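Local coordinates for protein polyhedrin (PDB 4ZQX) that forms the crystalline matrix of cypovirus polyhedra, the occlusion bodies that enclose virus particles, and binds ATP, at residues Asp63-His68 against Ile95-Lys100. Numbering follows the deposited sequence.
Sequences DIDNGH and INRIPK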
loop_
_atom_site.group_PDB
_atom_site.type_symbol
_atom_site.label_atom_id
_atom_site.label_comp_id
_atom_site.label_asym_id
_atom_site.label_seq_id
_atom_site.Cartn_x
_atom_site.Cartn_y
_atom_site.Cartn_z
ATOM N N ASP A 63 -10.649 -3.352 -17.343
ATOM C CA ASP A 63 -9.820 -2.223 -17.782
ATOM C C ASP A 63 -9.017 -2.449 -19.065
ATOM O O ASP A 63 -8.032 -1.749 -19.329
ATOM C CB ASP A 63 -8.916 -1.787 -16.623
ATOM C CG ASP A 63 -8.127 -2.927 -16.014
ATOM O OD1 ASP A 63 -8.452 -4.106 -16.234
ATOM O OD2 ASP A 63 -7.168 -2.624 -15.290
ATOM N N ILE A 64 -9.480 -3.380 -19.887
ATOM C CA ILE A 64 -8.810 -3.696 -21.145
ATOM C C ILE A 64 -9.648 -3.184 -22.301
ATOM O O ILE A 64 -10.854 -3.456 -22.377
ATOM C CB ILE A 64 -8.582 -5.213 -21.273
ATOM C CG1 ILE A 64 -7.945 -5.756 -19.988
ATOM C CG2 ILE A 64 -7.716 -5.547 -22.490
ATOM C CD1 ILE A 64 -6.676 -5.021 -19.527
ATOM N N ASP A 65 -9.001 -2.452 -23.206
ATOM C CA ASP A 65 -9.668 -1.853 -24.355
ATOM C C ASP A 65 -8.810 -2.120 -25.575
ATOM O O ASP A 65 -7.710 -1.580 -25.702
ATOM C CB ASP A 65 -9.859 -0.346 -24.140
ATOM C CG ASP A 65 -10.660 0.316 -25.251
ATOM O OD1 ASP A 65 -11.499 -0.357 -25.894
ATOM O OD2 ASP A 65 -10.443 1.528 -25.466
ATOM N N ASN A 66 -9.331 -2.971 -26.458
ATOM C CA ASN A 66 -8.626 -3.371 -27.668
ATOM C C ASN A 66 -7.177 -3.783 -27.381
ATOM O O ASN A 66 -6.243 -3.343 -28.063
ATOM C CB ASN A 66 -8.692 -2.248 -28.713
ATOM C CG ASN A 66 -10.116 -1.986 -29.208
ATOM O OD1 ASN A 66 -10.845 -2.917 -29.557
ATOM N ND2 ASN A 66 -10.518 -0.716 -29.226
ATOM N N GLY A 67 -6.996 -4.610 -26.356
ATOM C CA GLY A 67 -5.702 -5.183 -26.055
ATOM C C GLY A 67 -4.766 -4.355 -25.201
ATOM O O GLY A 67 -3.659 -4.810 -24.894
ATOM N N HIS A 68 -5.184 -3.150 -24.825
ATOM C CA HIS A 68 -4.352 -2.284 -23.992
ATOM C C HIS A 68 -5.056 -1.976 -22.679
ATOM O O HIS A 68 -6.281 -1.955 -22.611
ATOM C CB HIS A 68 -3.962 -0.992 -24.736
ATOM C CG HIS A 68 -5.017 0.072 -24.733
ATOM N ND1 HIS A 68 -5.752 0.394 -25.854
ATOM C CD2 HIS A 68 -5.435 0.913 -23.755
ATOM C CE1 HIS A 68 -6.589 1.373 -25.563
ATOM N NE2 HIS A 68 -6.419 1.705 -24.295
ATOM N N ILE A 95 -21.890 0.023 -17.886
ATOM C CA ILE A 95 -22.205 -1.278 -17.323
ATOM C C ILE A 95 -21.396 -2.424 -17.968
ATOM O O ILE A 95 -21.195 -3.470 -17.347
ATOM C CB ILE A 95 -23.734 -1.553 -17.399
ATOM C CG1 ILE A 95 -24.167 -2.575 -16.338
ATOM C CG2 ILE A 95 -24.132 -1.998 -18.789
ATOM C CD1 ILE A 95 -25.667 -2.578 -16.072
ATOM N N ASN A 96 -20.918 -2.231 -19.197
ATOM C CA ASN A 96 -20.094 -3.246 -19.839
ATOM C C ASN A 96 -18.842 -3.585 -19.032
ATOM O O ASN A 96 -18.291 -4.679 -19.188
ATOM C CB ASN A 96 -19.615 -2.790 -21.213
ATOM C CG ASN A 96 -20.720 -2.697 -22.251
ATOM O OD1 ASN A 96 -21.860 -3.108 -22.029
ATOM N ND2 ASN A 96 -20.360 -2.177 -23.425
ATOM N N ARG A 97 -18.383 -2.656 -18.188
ATOM C CA ARG A 97 -17.091 -2.802 -17.503
ATOM C C ARG A 97 -17.225 -2.965 -15.998
ATOM O O ARG A 97 -16.222 -3.036 -15.286
ATOM C CB ARG A 97 -16.191 -1.591 -17.798
ATOM C CG ARG A 97 -15.781 -1.503 -19.278
ATOM C CD ARG A 97 -14.848 -0.323 -19.594
ATOM N NE ARG A 97 -14.480 -0.320 -21.008
ATOM C CZ ARG A 97 -13.549 -1.110 -21.542
ATOM N NH1 ARG A 97 -12.860 -1.951 -20.773
ATOM N NH2 ARG A 97 -13.305 -1.056 -22.851
ATOM N N ILE A 98 -18.463 -3.018 -15.521
ATOM C CA ILE A 98 -18.738 -3.182 -14.097
ATOM C C ILE A 98 -18.968 -4.679 -13.874
ATOM O O ILE A 98 -19.602 -5.329 -14.705
ATOM C CB ILE A 98 -19.967 -2.333 -13.683
ATOM C CG1 ILE A 98 -19.664 -0.843 -13.886
ATOM C CG2 ILE A 98 -20.351 -2.560 -12.236
ATOM C CD1 ILE A 98 -20.866 0.040 -13.776
ATOM N N PRO A 99 -18.445 -5.238 -12.771
ATOM C CA PRO A 99 -18.693 -6.669 -12.550
ATOM C C PRO A 99 -20.179 -6.974 -12.395
ATOM O O PRO A 99 -20.914 -6.158 -11.825
ATOM C CB PRO A 99 -17.982 -6.958 -11.221
ATOM C CG PRO A 99 -17.013 -5.808 -11.024
ATOM C CD PRO A 99 -17.603 -4.640 -11.711
ATOM N N LYS A 100 -20.603 -8.129 -12.900
ATOM C CA LYS A 100 -21.932 -8.654 -12.639
ATOM C C LYS A 100 -21.978 -9.335 -11.292
ATOM O O LYS A 100 -22.991 -9.292 -10.605
ATOM C CB LYS A 100 -22.294 -9.721 -13.663
ATOM C CG LYS A 100 -22.742 -9.219 -14.999
ATOM C CD LYS A 100 -23.426 -10.354 -15.756
ATOM C CE LYS A 100 -24.928 -10.440 -15.435
ATOM N NZ LYS A 100 -25.701 -9.233 -15.903
#
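A small beta hairpin, strands 64-65 and 68-69, meets a short 3-10 segment, 95-97, through the side chain of Arg-97, which reaches the backbone of Ile-64 and the carboxylate of Asp-65. Arg-97 NH1 donates to the carbonyl oxygen Ile-64 O at 3.0 Å, with a nearly straight N-H...O angle of 166°. The acceptor lies in the guanidinium plane, at its edge. On the acceptor side, NH1 sits well above the carbonyl plane of Ile-64, not on a lone pair. Arg-97 NH2 adds a weak bond to the same oxygen, Ile-64 O, at 3.5 Å, so both terminal nitrogens fork onto one acceptor. The arginine chain is extended from CG to NE, which carries the guanidinium across to the hairpin.

The hairpin turns through a type I' beta turn from Asp-65 to His-68. It is closed by two backbone bonds, Asp-65 N to His-68 O and His-68 N to Asp-65 O. Asp-65 holds CG anti to its own N (chi1 -175°), and its side chain crosses that of Arg-97 at about a right angle, with OD1 near the guanidinium edge. A long salt bridge joins Asp-65 OD1 to Arg-97 NH2 at 3.6 Å. The carboxylate and guanidinium planes are 78° apart, so the two groups do not pair side by side. Arg-97 NH1 also donates to Trp-62 O, so this nitrogen has two backbone acceptors just before the turn. The CB of Asp-63 points away from the 95-100 segment, and its OD1 forms a salt bridge with Lys-41 NZ and takes a hydrogen bond from Trp-210 NE1. Ile-64 packs on Tyr-73 of the second subunit.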